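Integron cassette protein (Vibrio cholerae, PDB 3FY6) is of unknown function and is encoded by a mobile integron gene cassette, a source of novel protein folds. Local coordinates at residues K33-I38 with T44-Y49. Residues are numbered along the deposited sequence; the frame is centred on the assembly and turned at random.
Sequences KDYMEI and TIKATY
Over one face of the Tyr35 ring sits the ammonium group of Lys46, its NZ 4.0 Å from the ring centroid and 16° off the normal, a cation-pi contact reached diagonally across an antiparallel beta hairpin. The ring also stacks with His32, while Lys46 CE lies 3.6 Å from Tyr35 CG. Two torsions bring the groups together: Tyr35 holds CG between its backbone N and carbonyl carbon (chi1 68°), and Lys46 runs fully extended with CG opposite its backbone N.

The hairpin joins strands 35-40 and 43-50, the third and fourth in a sheet whose strands follow chain order, and it illustrates how such a ladder sorts side chains by face. Tyr35 with Thr48 and Glu37 with Lys46 form non-hydrogen-bonded pairs on the more exposed face. Met36 with Ala47 and Ile38 with Ile45 form hydrogen-bonded pairs on the buried one, where Met36 meets Trp85 and Ile38 meets Phe81, both of helix 77-89. There Met36 CE rests 4.1 Å from Ala47 CB, and Ile38 CB lies 4.0 Å from Ile45 CG1.

Each hydrogen-bonded pair carries two backbone bonds; a fifth, Tyr49 N to Asp34 O at 2.8 Å, reaches beyond the Tyr35-Thr48 pair, its donor tilted 32° out of the carbonyl plane. On the face of Tyr35 and Thr48, Glu37 and Lys46 stop short of a salt bridge, although their opposite charges probably still attract. Instead, one water takes a bond from Lys46 NZ and donates another to Glu37 OE2, at 2.7 Å from each of these atoms.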
loop_
_atom_site.group_PDB
_atom_site.type_symbol
_atom_site.label_atom_id
_atom_site.label_comp_id
_atom_site.label_asym_id
_atom_site.label_seq_id
_atom_site.Cartn_x
_atom_site.Cartn_y
_atom_site.Cartn_z
ATOM N N LYS A 33 21.919 -0.453 -16.419
ATOM C CA LYS A 33 22.896 -0.846 -15.418
ATOM C C LYS A 33 22.982 0.174 -14.277
ATOM O O LYS A 33 23.005 -0.198 -13.108
ATOM C CB LYS A 33 24.263 -1.043 -16.083
ATOM C CG LYS A 33 25.467 -0.909 -15.158
ATOM C CD LYS A 33 25.659 -2.131 -14.273
ATOM C CE LYS A 33 27.142 -2.383 -14.019
ATOM N NZ LYS A 33 27.900 -1.111 -13.824
ATOM N N ASP A 34 22.993 1.457 -14.625
ATOM C CA ASP A 34 23.222 2.518 -13.654
ATOM C C ASP A 34 21.959 3.118 -13.040
ATOM O O ASP A 34 22.035 3.798 -12.032
ATOM C CB ASP A 34 24.050 3.635 -14.289
ATOM C CG ASP A 34 25.444 3.183 -14.665
ATOM O OD1 ASP A 34 25.970 2.268 -13.989
ATOM O OD2 ASP A 34 26.008 3.744 -15.633
ATOM N N TYR A 35 20.802 2.874 -13.640
ATOM C CA TYR A 35 19.578 3.476 -13.132
ATOM C C TYR A 35 18.355 2.777 -13.697
ATOM O O TYR A 35 18.440 2.063 -14.694
ATOM C CB TYR A 35 19.528 4.958 -13.507
ATOM C CG TYR A 35 19.363 5.191 -14.999
ATOM C CD1 TYR A 35 20.465 5.432 -15.814
ATOM C CD2 TYR A 35 18.107 5.155 -15.595
ATOM C CE1 TYR A 35 20.319 5.646 -17.182
ATOM C CE2 TYR A 35 17.949 5.369 -16.962
ATOM C CZ TYR A 35 19.058 5.614 -17.747
ATOM O OH TYR A 35 18.907 5.823 -19.098
HETATM N N MSE A 36 17.212 2.993 -13.058
HETATM C CA MSE A 36 15.944 2.516 -13.598
HETATM C C MSE A 36 14.984 3.693 -13.692
HETATM O O MSE A 36 14.990 4.567 -12.828
HETATM C CB MSE A 36 15.340 1.425 -12.706
HETATM C CG MSE A 36 13.894 1.066 -13.050
HETATM SE SE MSE A 36 13.077 -0.127 -11.712
HETATM C CE MSE A 36 13.993 0.521 -10.169
ATOM N N GLU A 37 14.170 3.718 -14.742
ATOM C CA GLU A 37 13.119 4.720 -14.859
ATOM C C GLU A 37 11.763 4.067 -15.036
ATOM O O GLU A 37 11.653 2.981 -15.600
ATOM C CB GLU A 37 13.398 5.685 -16.009
ATOM C CG GLU A 37 14.660 6.509 -15.816
ATOM C CD GLU A 37 14.815 7.602 -16.855
ATOM O OE1 GLU A 37 14.142 7.538 -17.909
ATOM O OE2 GLU A 37 15.615 8.530 -16.611
ATOM N N ILE A 38 10.735 4.729 -14.521
ATOM C CA ILE A 38 9.363 4.267 -14.666
ATOM C C ILE A 38 8.544 5.430 -15.191
ATOM O O ILE A 38 8.486 6.498 -14.564
ATOM C CB ILE A 38 8.772 3.798 -13.329
ATOM C CG1 ILE A 38 9.656 2.712 -12.705
ATOM C CG2 ILE A 38 7.341 3.298 -13.509
ATOM C CD1 ILE A 38 9.523 2.629 -11.186
ATOM N N THR A 44 7.896 10.768 -15.428
ATOM C CA THR A 44 8.969 9.803 -15.241
ATOM C C THR A 44 9.614 9.967 -13.866
ATOM O O THR A 44 10.024 11.066 -13.492
ATOM C CB THR A 44 10.071 9.966 -16.317
ATOM O OG1 THR A 44 9.506 9.796 -17.624
ATOM C CG2 THR A 44 11.174 8.935 -16.111
ATOM N N ILE A 45 9.693 8.874 -13.112
ATOM C CA ILE A 45 10.487 8.855 -11.891
ATOM C C ILE A 45 11.719 7.984 -12.111
ATOM O O ILE A 45 11.741 7.137 -13.013
ATOM C CB ILE A 45 9.684 8.360 -10.680
ATOM C CG1 ILE A 45 9.272 6.899 -10.865
ATOM C CG2 ILE A 45 8.467 9.256 -10.456
ATOM C CD1 ILE A 45 8.440 6.353 -9.732
ATOM N N LYS A 46 12.748 8.205 -11.300
ATOM C CA LYS A 46 14.037 7.581 -11.546
ATOM C C LYS A 46 14.715 7.109 -10.276
ATOM O O LYS A 46 14.725 7.824 -9.270
ATOM C CB LYS A 46 14.961 8.566 -12.270
ATOM C CG LYS A 46 16.357 8.019 -12.517
ATOM C CD LYS A 46 17.114 8.855 -13.528
ATOM C CE LYS A 46 18.549 8.387 -13.639
ATOM N NZ LYS A 46 19.284 9.089 -14.729
ATOM N N ALA A 47 15.287 5.908 -10.335
ATOM C CA ALA A 47 16.151 5.399 -9.271
ATOM C C ALA A 47 17.565 5.247 -9.819
ATOM O O ALA A 47 17.772 4.609 -10.849
ATOM C CB ALA A 47 15.641 4.049 -8.759
ATOM N N THR A 48 18.540 5.832 -9.132
ATOM C CA THR A 48 19.922 5.771 -9.590
ATOM C C THR A 48 20.756 4.857 -8.698
ATOM O O THR A 48 20.719 4.967 -7.474
ATOM C CB THR A 48 20.566 7.171 -9.633
ATOM O OG1 THR A 48 20.382 7.818 -8.373
ATOM C CG2 THR A 48 19.915 8.014 -10.700
ATOM N N TYR A 49 21.503 3.950 -9.317
ATOM C CA TYR A 49 22.358 3.038 -8.571
ATOM C C TYR A 49 23.574 3.759 -8.008
ATOM O O TYR A 49 24.172 4.595 -8.683
ATOM C CB TYR A 49 22.821 1.896 -9.471
ATOM C CG TYR A 49 23.680 0.885 -8.751
ATOM C CD1 TYR A 49 23.105 -0.181 -8.071
ATOM C CD2 TYR A 49 25.064 1.000 -8.742
ATOM C CE1 TYR A 49 23.883 -1.108 -7.408
ATOM C CE2 TYR A 49 25.851 0.080 -8.079
ATOM C CZ TYR A 49 25.254 -0.973 -7.413
ATOM O OH TYR A 49 26.033 -1.894 -6.752
HETATM O O HOH W 1 17.993 9.744 -17.003
#